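Alpha-L-rhamnosidase (Aspergillus terreus, PDB 6GSZ) probably hydrolyses terminal non-reducing alpha-L-rhamnose residues from alpha-L-rhamnosides, and carries bound calcium ions. Local coordinates at residues I4-E10 with P23-F29; T394-F398 with P462-R467; E654-A660 with R680-I685. One frame throughout, in Å; residues are numbered along the deposited sequence. Where two conformers were deposited one is given.

How the interactions relate
No two of these contacts touch, and they join different elements. Interaction 1 pairs two strands within the N-terminal immunoglobulin-like domain, while interaction 2 joins a concanavalin-like domain to a loop of the glycosidase domain. Interaction 3 packs two helices within that same glycosidase domain. All three are largely buried, but interaction 2 is the most central and interaction 3 the most peripheral, its centre about 32 Å from that of the chain. Their chemistry follows suit: a backbone ladder with an apolar face and a terminal salt bridge; an arginine on a tyrosine ring with bridging waters, on a loop whose Arg464 and Glu466 reach the sugar pocket; and aliphatic packing edged by a salt bridge near a glycan.

Interaction 1. Residues I4-E10 with P23-F29; sequences ISQVAFE and PRVSWRF
Ile4, Val7 and Phe9 share one face of an antiparallel ribbon with Val25, Trp27 and Phe29. Ile4 CG2 reaches Trp27 CB at 3.7 Å (Trp27 chi1 46°, p), and Val7 CG1 meets Val25 CG1 at 4.0 Å. The strand axes run at 157°, closest 4.6 Å apart. Val7 and Trp27 form a non-hydrogen-bonded pair, Ala8 and Ser26 a hydrogen-bonded one (Ala8 N to Ser26 O 3.0 Å, Ser26 N to Ala8 O 2.9 Å). Ser5 (psi -23°) and Gln6 oppose Arg28 in a classic bulge, Ser5 N to Arg28 O at 2.8 Å and Arg28 N to Gln6 O at 3.0 Å. Glu10 (phi 48°, psi -130°) gives N to Arg24 O (2.9 Å); its OE2 accepts from Arg24 N (2.9 Å) and NE (3.0 Å), and its OE1 from Arg24 NH2 (2.9 Å), a two-pronged salt bridge that Asp544 and Arg492 extend. The other face, at Ala8 and Ser26, lines a 2-(2-methoxyethoxy)ethanol pocket. The apolar face packs on strands 78-86 and 99-103, closing this immunoglobulin-like beta sandwich.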
loop_
_atom_site.group_PDB
_atom_site.type_symbol
_atom_site.label_atom_id
_atom_site.label_comp_id
_atom_site.label_asym_id
_atom_site.label_seq_id
_atom_site.Cartn_x
_atom_site.Cartn_y
_atom_site.Cartn_z
ATOM N N ILE A 4 19.746 16.675 -10.929
ATOM C CA ILE A 4 19.286 15.633 -10.000
ATOM C C ILE A 4 18.129 16.198 -9.165
ATOM O O ILE A 4 18.295 17.223 -8.507
ATOM C CB ILE A 4 20.434 15.113 -9.112
ATOM C CG1 ILE A 4 21.419 14.297 -9.960
ATOM C CG2 ILE A 4 19.887 14.297 -7.947
ATOM C CD1 ILE A 4 22.705 13.929 -9.255
ATOM N N SER A 5 16.979 15.518 -9.233
ATOM C CA SER A 5 15.760 15.978 -8.588
ATOM C C SER A 5 15.564 15.383 -7.195
ATOM O O SER A 5 14.800 15.954 -6.438
ATOM C CB SER A 5 14.552 15.689 -9.417
ATOM O OG SER A 5 14.470 14.321 -9.736
ATOM N N GLN A 6 16.172 14.228 -6.901
ATOM C CA GLN A 6 15.884 13.508 -5.653
ATOM C C GLN A 6 17.105 12.649 -5.388
ATOM O O GLN A 6 17.615 12.037 -6.319
ATOM C CB GLN A 6 14.661 12.568 -5.801
ATOM C CG GLN A 6 14.365 11.740 -4.544
ATOM C CD GLN A 6 13.356 10.614 -4.662
ATOM O OE1 GLN A 6 12.264 10.682 -4.089
ATOM N NE2 GLN A 6 13.722 9.535 -5.345
ATOM N N VAL A 7 17.575 12.655 -4.153
ATOM C CA VAL A 7 18.581 11.745 -3.652
ATOM C C VAL A 7 17.935 10.996 -2.493
ATOM O O VAL A 7 17.417 11.655 -1.552
ATOM C CB VAL A 7 19.867 12.458 -3.200
ATOM C CG1 VAL A 7 20.831 11.465 -2.608
ATOM C CG2 VAL A 7 20.522 13.170 -4.376
ATOM N N ALA A 8 17.928 9.653 -2.567
ATOM C CA ALA A 8 17.247 8.868 -1.588
ATOM C C ALA A 8 18.068 7.645 -1.172
ATOM O O ALA A 8 18.902 7.115 -1.939
ATOM C CB ALA A 8 15.904 8.477 -2.098
ATOM N N PHE A 9 17.808 7.168 0.049
ATOM C CA PHE A 9 18.492 6.057 0.644
ATOM C C PHE A 9 17.562 4.847 0.730
ATOM O O PHE A 9 16.414 4.967 1.210
ATOM C CB PHE A 9 18.977 6.478 2.020
ATOM C CG PHE A 9 19.877 7.679 1.948
ATOM C CD1 PHE A 9 21.201 7.559 1.549
ATOM C CD2 PHE A 9 19.356 8.951 2.120
ATOM C CE1 PHE A 9 21.989 8.679 1.367
ATOM C CE2 PHE A 9 20.160 10.068 1.978
ATOM C CZ PHE A 9 21.476 9.942 1.581
ATOM N N GLU A 10 18.052 3.675 0.283
ATOM C CA GLU A 10 17.202 2.480 0.174
ATOM C C GLU A 10 15.918 2.894 -0.546
ATOM O O GLU A 10 15.961 3.523 -1.604
ATOM C CB GLU A 10 17.030 1.807 1.544
ATOM C CG GLU A 10 18.364 1.333 2.113
ATOM C CD GLU A 10 18.962 0.088 1.461
ATOM O OE1 GLU A 10 18.168 -0.853 1.227
ATOM O OE2 GLU A 10 20.203 0.067 1.228
ATOM N N PRO A 23 23.587 2.483 3.881
ATOM C CA PRO A 23 22.402 2.582 3.025
ATOM C C PRO A 23 22.810 2.811 1.571
ATOM O O PRO A 23 23.695 3.652 1.293
ATOM C CB PRO A 23 21.659 3.801 3.580
ATOM C CG PRO A 23 22.736 4.620 4.210
ATOM C CD PRO A 23 23.672 3.600 4.836
ATOM N N ARG A 24 22.120 2.126 0.650
ATOM C CA ARG A 24 22.340 2.355 -0.775
ATOM C C ARG A 24 21.734 3.701 -1.156
ATOM O O ARG A 24 20.793 4.180 -0.514
ATOM C CB ARG A 24 21.752 1.182 -1.575
ATOM C CG ARG A 24 22.476 -0.140 -1.302
ATOM C CD ARG A 24 21.765 -1.308 -1.921
ATOM N NE ARG A 24 20.467 -1.514 -1.319
ATOM C CZ ARG A 24 19.466 -2.180 -1.871
ATOM N NH1 ARG A 24 19.636 -2.742 -3.065
ATOM N NH2 ARG A 24 18.281 -2.279 -1.260
ATOM N N VAL A 25 22.266 4.277 -2.248
ATOM C CA VAL A 25 21.953 5.617 -2.682
ATOM C C VAL A 25 21.378 5.551 -4.094
ATOM O O VAL A 25 21.887 4.832 -4.949
ATOM C CB VAL A 25 23.196 6.535 -2.624
ATOM C CG1 VAL A 25 22.812 7.979 -2.879
ATOM C CG2 VAL A 25 23.939 6.362 -1.298
ATOM N N SER A 26 20.386 6.380 -4.359
ATOM C CA SER A 26 19.766 6.531 -5.680
ATOM C C SER A 26 19.528 8.009 -5.980
ATOM O O SER A 26 19.274 8.781 -5.067
ATOM C CB SER A 26 18.436 5.814 -5.773
ATOM O OG SER A 26 18.529 4.449 -5.429
ATOM N N TRP A 27 19.599 8.387 -7.249
ATOM C CA TRP A 27 19.224 9.729 -7.624
ATOM C C TRP A 27 18.356 9.678 -8.862
ATOM O O TRP A 27 18.693 8.994 -9.830
ATOM C CB TRP A 27 20.458 10.624 -7.813
ATOM C CG TRP A 27 21.572 10.008 -8.613
ATOM C CD1 TRP A 27 21.890 10.206 -9.932
ATOM C CD2 TRP A 27 22.618 9.202 -8.069
ATOM N NE1 TRP A 27 23.025 9.511 -10.223
ATOM C CE2 TRP A 27 23.510 8.899 -9.121
ATOM C CE3 TRP A 27 22.881 8.703 -6.779
ATOM C CZ2 TRP A 27 24.628 8.116 -8.917
ATOM C CZ3 TRP A 27 23.994 7.927 -6.573
ATOM C CH2 TRP A 27 24.865 7.634 -7.643
ATOM N N ARG A 28 17.323 10.491 -8.877
ATOM C CA ARG A 28 16.473 10.661 -10.030
ATOM C C ARG A 28 16.880 11.934 -10.789
ATOM O O ARG A 28 17.305 12.905 -10.193
ATOM C CB ARG A 28 15.058 10.684 -9.464
ATOM C CG ARG A 28 13.954 10.538 -10.485
ATOM C CD ARG A 28 12.676 10.376 -9.687
ATOM N NE ARG A 28 12.363 8.973 -9.441
ATOM C CZ ARG A 28 11.511 8.525 -8.539
ATOM N NH1 ARG A 28 10.943 7.346 -8.737
ATOM N NH2 ARG A 28 11.245 9.236 -7.456
ATOM N N PHE A 29 16.722 11.907 -12.112
ATOM C CA PHE A 29 17.079 12.999 -12.977
ATOM C C PHE A 29 15.848 13.776 -13.426
ATOM O O PHE A 29 14.726 13.220 -13.537
ATOM C CB PHE A 29 17.776 12.450 -14.218
ATOM C CG PHE A 29 19.061 11.714 -13.957
ATOM C CD1 PHE A 29 20.242 12.395 -13.682
ATOM C CD2 PHE A 29 19.082 10.328 -13.952
ATOM C CE1 PHE A 29 21.428 11.708 -13.492
ATOM C CE2 PHE A 29 20.259 9.648 -13.695
ATOM C CZ PHE A 29 21.435 10.334 -13.497
HETATM O O HOH W 1 12.643 13.385 -11.528
HETATM O O HOH W 2 18.262 4.424 -2.793
#

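Interaction 2. Residues T394-F398 with P462-R467; sequences TYHGF and PQRDER. With BGC (beta-D-glucopyranose), chain B.
Tyr395, Arg467 and Gly397 carry most of this contact. The Tyr395 ring (chi1 73°) lies under the guanidinium of Arg467 in a cation-pi pair, Arg467 CZ standing 4.6 Å from the ring centroid and 8° off its normal. The same arginine gives NH1 to Tyr395 O at 2.8 Å, gripping both ring and backbone. Arg467 has phi 65° and psi 49° and is extended from chi2 to chi4; its NE also bonds Arg464 O at 2.9 Å, bracing the loop, which turns at Asp465 in an inverse gamma turn. Strand 396-398 belongs to the concanavalin-like domain, and the loop 462-467 to the 6-hairpin glycosidase domain, so the contact is an interdomain seam. Gly397 comes within 4.3 Å of Gln463, CA to CA; a CB here would crowd Gln463 CB and Pro462 CG. Water 4 links Gly397 N (3.0 Å) to Gln463 O (2.9 Å), and water 3 joins His396 ND1 (2.7 Å) to Arg467 NH2 (3.0 Å), while His396 NE2 bonds Asp377 OD2. Arg464 NE pairs with Glu466 OE1 at 3.0 Å, and Arg464 NH2 lies 3.1 Å from O1 of the bound glucose, whose pocket Asp460, Asp473, Trp527 and His761 help complete.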
loop_
_atom_site.group_PDB
_atom_site.type_symbol
_atom_site.label_atom_id
_atom_site.label_comp_id
_atom_site.label_asym_id
_atom_site.label_seq_id
_atom_site.Cartn_x
_atom_site.Cartn_y
_atom_site.Cartn_z
ATOM N N THR A 394 -8.855 5.379 15.534
ATOM C CA THR A 394 -9.809 4.663 14.690
ATOM C C THR A 394 -9.619 5.139 13.248
ATOM O O THR A 394 -8.997 6.156 12.999
ATOM C CB THR A 394 -11.258 4.886 15.166
ATOM O OG1 THR A 394 -12.152 4.026 14.460
ATOM C CG2 THR A 394 -11.720 6.302 14.938
ATOM N N TYR A 395 -10.283 4.447 12.310
ATOM C CA TYR A 395 -10.434 5.015 10.981
ATOM C C TYR A 395 -11.675 4.395 10.352
ATOM O O TYR A 395 -12.100 3.327 10.788
ATOM C CB TYR A 395 -9.174 4.829 10.107
ATOM C CG TYR A 395 -8.868 3.449 9.581
ATOM C CD1 TYR A 395 -8.215 2.448 10.280
ATOM C CD2 TYR A 395 -9.146 3.176 8.250
ATOM C CE1 TYR A 395 -7.813 1.266 9.676
ATOM C CE2 TYR A 395 -8.795 1.981 7.649
ATOM C CZ TYR A 395 -8.099 1.030 8.346
ATOM O OH TYR A 395 -7.659 -0.125 7.748
ATOM N N HIS A 396 -12.198 5.058 9.316
ATOM C CA HIS A 396 -13.422 4.608 8.672
ATOM C C HIS A 396 -13.273 4.697 7.149
ATOM O O HIS A 396 -12.533 5.527 6.653
ATOM C CB HIS A 396 -14.608 5.459 9.117
ATOM C CG HIS A 396 -14.646 5.829 10.557
ATOM N ND1 HIS A 396 -14.706 4.910 11.585
ATOM C CD2 HIS A 396 -14.586 7.050 11.103
ATOM C CE1 HIS A 396 -14.769 5.598 12.734
ATOM N NE2 HIS A 396 -14.713 6.906 12.469
ATOM N N GLY A 397 -14.082 3.900 6.469
ATOM C CA GLY A 397 -14.196 3.956 5.016
ATOM C C GLY A 397 -15.609 4.417 4.687
ATOM O O GLY A 397 -16.548 3.763 5.073
ATOM N N PHE A 398 -15.768 5.581 4.036
ATOM C CA PHE A 398 -17.083 6.193 3.922
ATOM C C PHE A 398 -17.144 7.284 2.855
ATOM O O PHE A 398 -16.146 7.939 2.569
ATOM C CB PHE A 398 -17.463 6.806 5.275
ATOM C CG PHE A 398 -16.638 7.993 5.714
ATOM C CD1 PHE A 398 -15.390 7.811 6.275
ATOM C CD2 PHE A 398 -17.082 9.299 5.582
ATOM C CE1 PHE A 398 -14.600 8.878 6.655
ATOM C CE2 PHE A 398 -16.306 10.376 5.997
ATOM C CZ PHE A 398 -15.061 10.167 6.548
ATOM N N PRO A 462 -11.336 -1.226 3.827
ATOM C CA PRO A 462 -11.087 -0.293 4.917
ATOM C C PRO A 462 -12.275 0.023 5.817
ATOM O O PRO A 462 -12.094 0.837 6.693
ATOM C CB PRO A 462 -10.788 0.982 4.089
ATOM C CG PRO A 462 -11.783 0.914 2.949
ATOM C CD PRO A 462 -11.973 -0.567 2.678
ATOM N N GLN A 463 -13.412 -0.624 5.617
ATOM C CA GLN A 463 -14.664 -0.138 6.257
ATOM C C GLN A 463 -15.271 -1.132 7.242
ATOM O O GLN A 463 -15.681 -0.686 8.323
ATOM C CB GLN A 463 -15.648 0.307 5.168
ATOM C CG GLN A 463 -16.430 -0.787 4.450
ATOM C CD GLN A 463 -15.591 -1.724 3.617
ATOM O OE1 GLN A 463 -14.955 -2.633 4.141
ATOM N NE2 GLN A 463 -15.583 -1.535 2.301
ATOM N N ARG A 464 -15.372 -2.402 6.907
ATOM C CA ARG A 464 -16.051 -3.380 7.723
ATOM C C ARG A 464 -15.085 -3.960 8.765
ATOM O O ARG A 464 -13.992 -3.459 8.988
ATOM C CB ARG A 464 -16.724 -4.453 6.856
ATOM C CG ARG A 464 -15.773 -5.401 6.133
ATOM C CD ARG A 464 -16.532 -6.286 5.170
ATOM N NE ARG A 464 -15.665 -7.204 4.461
ATOM C CZ ARG A 464 -15.825 -7.593 3.196
ATOM N NH1 ARG A 464 -16.938 -7.266 2.562
ATOM N NH2 ARG A 464 -14.853 -8.291 2.605
ATOM N N ASP A 465 -15.564 -5.008 9.440
ATOM C CA ASP A 465 -14.829 -5.714 10.488
ATOM C C ASP A 465 -13.832 -6.696 9.888
ATOM O O ASP A 465 -13.891 -7.852 10.129
ATOM C CB ASP A 465 -15.797 -6.402 11.447
ATOM C CG ASP A 465 -16.767 -7.372 10.796
ATOM O OD1 ASP A 465 -16.825 -7.401 9.537
ATOM O OD2 ASP A 465 -17.441 -8.084 11.517
ATOM N N GLU A 466 -12.944 -6.163 9.068
ATOM C CA GLU A 466 -11.930 -6.988 8.377
ATOM C C GLU A 466 -10.662 -6.141 8.290
ATOM O O GLU A 466 -9.974 -6.007 9.253
ATOM C CB GLU A 466 -12.520 -7.528 7.064
ATOM C CG GLU A 466 -11.721 -8.661 6.443
ATOM C CD GLU A 466 -12.517 -9.570 5.533
ATOM O OE1 GLU A 466 -13.684 -9.262 5.268
ATOM O OE2 GLU A 466 -11.970 -10.586 5.102
ATOM N N ARG A 467 -10.324 -5.625 7.097
ATOM C CA ARG A 467 -9.154 -4.729 6.929
ATOM C C ARG A 467 -7.892 -5.529 7.241
ATOM O O ARG A 467 -7.022 -5.073 7.961
ATOM C CB ARG A 467 -9.287 -3.421 7.728
ATOM C CG ARG A 467 -10.696 -2.866 7.898
ATOM C CD ARG A 467 -10.704 -1.590 8.684
ATOM N NE ARG A 467 -12.037 -1.253 9.103
ATOM C CZ ARG A 467 -12.326 -0.141 9.765
ATOM N NH1 ARG A 467 -11.383 0.740 10.011
ATOM N NH2 ARG A 467 -13.563 0.105 10.184
HETATM C C2 BGC B . -10.644 -10.820 0.457
HETATM C C3 BGC B . -10.480 -12.160 -0.202
HETATM C C4 BGC B . -10.817 -13.383 0.622
HETATM C C5 BGC B . -12.123 -13.098 1.187
HETATM C C6 BGC B . -12.489 -14.342 1.973
HETATM C C1 BGC B . -11.994 -10.749 1.149
HETATM O O1 BGC B . -12.177 -9.437 1.644
HETATM O O2 BGC B . -10.862 -9.820 -0.511
HETATM O O3 BGC B . -9.183 -12.328 -0.419
HETATM O O4 BGC B . -10.801 -14.663 -0.052
HETATM O O5 BGC B . -12.211 -11.879 1.995
HETATM O O6 BGC B . -13.704 -14.079 2.681
HETATM O O HOH W 3 -14.391 2.234 12.093
HETATM O O HOH W 4 -15.596 2.206 8.389
#

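Interaction 3. Residues E654-A660 with R680-I685; sequences ETQTGLA and RLVNII
Two helical segments run antiparallel, 656-660 against 680-685, their axes at 164° (signed crossing -164°) and 9.9 Å apart at closest approach. The nearest CA atoms across the pair are those of Leu659 and Leu681, 6.3 Å apart. Thr655 is extended (phi -123°, psi 166°), and the first helix begins after it; as N-cap, its OG1 (chi1 61°) accepts from Gly658 N at 2.9 Å. Glycine suits position 658, since a CB there would come 2.7 Å from Thr655 OG1. Leu659, in the m,t rotamer, points at the second helix and touches Arg680, Leu681 and Ile684, its CD1 3.4 Å from Ile684 CD1 and 4.2 Å from Leu681 CB. Ile684, also m,t, reaches back so that its CD1 lies 3.4 Å from Glu654 O. The two helices are consecutive in the chain and form an antiparallel helical hairpin, the repeating unit of the (alpha/alpha)6 barrel to which this 6-hairpin glycosidase domain corresponds. On the side of Gln656 and Ala660, Leu681 (t,p) brings CD1 to 3.8 Å from Gln656 CA and CD2 to 4.4 Å from Ala660 CB, while Gln656 CD lies 3.9 Å from Ile685 CG1; the amide of Gln656 itself is held by Gly693 N and Lys691 O. On the outer edge Glu654 and Arg680 form a two-pronged salt bridge, Arg680 NE to Glu654 OE1 at 2.8 Å and Arg680 NH2 to Glu654 OE2 at 2.9 Å. Arg680 NH2 also bonds Gly649 O, next to the N-glycosylated Asn648. The side chain of Arg680 is about 6 Å from a bound NAG (N-acetylglucosamine).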
loop_
_atom_site.group_PDB
_atom_site.type_symbol
_atom_site.label_atom_id
_atom_site.label_comp_id
_atom_site.label_asym_id
_atom_site.label_seq_id
_atom_site.Cartn_x
_atom_site.Cartn_y
_atom_site.Cartn_z
ATOM N N GLU A 654 -14.456 -24.320 -20.435
ATOM C CA GLU A 654 -14.288 -23.274 -21.443
ATOM C C GLU A 654 -14.972 -21.983 -20.966
ATOM O O GLU A 654 -16.039 -21.604 -21.401
ATOM C CB GLU A 654 -14.840 -23.758 -22.784
ATOM C CG GLU A 654 -13.979 -24.808 -23.474
ATOM C CD GLU A 654 -12.902 -24.246 -24.402
ATOM O OE1 GLU A 654 -13.246 -23.375 -25.199
ATOM O OE2 GLU A 654 -11.696 -24.659 -24.258
ATOM N N THR A 655 -14.300 -21.343 -20.013
ATOM C CA THR A 655 -14.717 -20.135 -19.337
ATOM C C THR A 655 -13.635 -19.076 -19.522
ATOM O O THR A 655 -12.525 -19.370 -19.985
ATOM C CB THR A 655 -14.898 -20.397 -17.844
ATOM O OG1 THR A 655 -13.641 -20.830 -17.291
ATOM C CG2 THR A 655 -15.970 -21.438 -17.581
ATOM N N GLN A 656 -13.967 -17.830 -19.215
ATOM C CA GLN A 656 -13.001 -16.771 -19.351
ATOM C C GLN A 656 -11.736 -17.114 -18.559
ATOM O O GLN A 656 -10.631 -16.971 -19.081
ATOM C CB GLN A 656 -13.603 -15.426 -18.982
ATOM C CG GLN A 656 -14.636 -14.952 -19.985
ATOM C CD GLN A 656 -15.144 -13.563 -19.689
ATOM O OE1 GLN A 656 -14.448 -12.738 -19.083
ATOM N NE2 GLN A 656 -16.387 -13.318 -20.105
ATOM N N THR A 657 -11.883 -17.495 -17.279
ATOM C CA THR A 657 -10.692 -17.831 -16.486
ATOM C C THR A 657 -10.030 -19.136 -16.967
ATOM O O THR A 657 -8.787 -19.232 -17.009
ATOM C CB THR A 657 -11.041 -17.906 -15.000
ATOM O OG1 THR A 657 -11.433 -16.591 -14.614
ATOM C CG2 THR A 657 -9.901 -18.390 -14.141
ATOM N N GLY A 658 -10.844 -20.142 -17.285
ATOM C CA GLY A 658 -10.325 -21.432 -17.699
ATOM C C GLY A 658 -9.471 -21.394 -18.969
ATOM O O GLY A 658 -8.515 -22.185 -19.074
ATOM N N LEU A 659 -9.784 -20.450 -19.862
ATOM C CA LEU A 659 -8.970 -20.213 -21.041
ATOM C C LEU A 659 -7.848 -19.210 -20.741
ATOM O O LEU A 659 -6.739 -19.352 -21.222
ATOM C CB LEU A 659 -9.862 -19.715 -22.170
ATOM C CG LEU A 659 -10.693 -20.811 -22.827
ATOM C CD1 LEU A 659 -11.925 -20.214 -23.453
ATOM C CD2 LEU A 659 -9.870 -21.588 -23.834
ATOM N N ALA A 660 -8.145 -18.120 -20.028
ATOM C CA ALA A 660 -7.150 -17.041 -19.881
ATOM C C ALA A 660 -5.890 -17.557 -19.169
ATOM O O ALA A 660 -4.758 -17.207 -19.518
ATOM C CB ALA A 660 -7.727 -15.862 -19.152
ATOM N N ARG A 680 -11.286 -18.891 -29.266
ATOM C CA ARG A 680 -12.451 -19.357 -28.517
ATOM C C ARG A 680 -12.746 -18.449 -27.324
ATOM O O ARG A 680 -13.923 -18.209 -27.032
ATOM C CB ARG A 680 -12.270 -20.791 -28.013
ATOM C CG ARG A 680 -12.205 -21.807 -29.132
ATOM C CD ARG A 680 -12.500 -23.218 -28.673
ATOM N NE ARG A 680 -11.690 -23.658 -27.558
ATOM C CZ ARG A 680 -10.438 -24.065 -27.598
ATOM N NH1 ARG A 680 -9.814 -24.175 -28.771
ATOM N NH2 ARG A 680 -9.805 -24.327 -26.457
ATOM N N LEU A 681 -11.693 -17.920 -26.685
ATOM C CA LEU A 681 -11.881 -16.969 -25.576
ATOM C C LEU A 681 -12.653 -15.736 -26.071
ATOM O O LEU A 681 -13.641 -15.266 -25.446
ATOM C CB LEU A 681 -10.524 -16.604 -24.947
ATOM C CG LEU A 681 -10.599 -15.524 -23.862
ATOM C CD1 LEU A 681 -11.572 -15.867 -22.711
ATOM C CD2 LEU A 681 -9.188 -15.270 -23.287
ATOM N N VAL A 682 -12.218 -15.190 -27.207
ATOM C CA VAL A 682 -12.863 -13.989 -27.783
ATOM C C VAL A 682 -14.333 -14.307 -28.109
ATOM O O VAL A 682 -15.202 -13.454 -27.874
ATOM C CB VAL A 682 -12.114 -13.484 -29.026
ATOM C CG1 VAL A 682 -12.920 -12.429 -29.778
ATOM C CG2 VAL A 682 -10.744 -12.949 -28.658
ATOM N N ASN A 683 -14.600 -15.508 -28.635
ATOM C CA ASN A 683 -15.955 -15.914 -28.985
ATOM C C ASN A 683 -16.839 -15.994 -27.733
ATOM O O ASN A 683 -17.978 -15.496 -27.790
ATOM C CB ASN A 683 -15.964 -17.239 -29.748
ATOM C CG ASN A 683 -17.347 -17.607 -30.234
ATOM O OD1 ASN A 683 -17.941 -16.864 -31.008
ATOM N ND2 ASN A 683 -17.876 -18.720 -29.762
ATOM N N ILE A 684 -16.329 -16.602 -26.648
ATOM C CA ILE A 684 -17.082 -16.707 -25.367
ATOM C C ILE A 684 -17.401 -15.301 -24.835
ATOM O O ILE A 684 -18.523 -15.069 -24.370
ATOM C CB ILE A 684 -16.295 -17.544 -24.332
ATOM C CG1 ILE A 684 -16.390 -19.037 -24.654
ATOM C CG2 ILE A 684 -16.757 -17.232 -22.916
ATOM C CD1 ILE A 684 -15.175 -19.840 -24.217
ATOM N N ILE A 685 -16.423 -14.390 -24.911
ATOM C CA ILE A 685 -16.606 -13.018 -24.461
ATOM C C ILE A 685 -17.697 -12.326 -25.294
ATOM O O ILE A 685 -18.573 -11.659 -24.761
ATOM C CB ILE A 685 -15.262 -12.276 -24.485
ATOM C CG1 ILE A 685 -14.329 -12.832 -23.403
ATOM C CG2 ILE A 685 -15.455 -10.777 -24.393
ATOM C CD1 ILE A 685 -12.860 -12.427 -23.573
#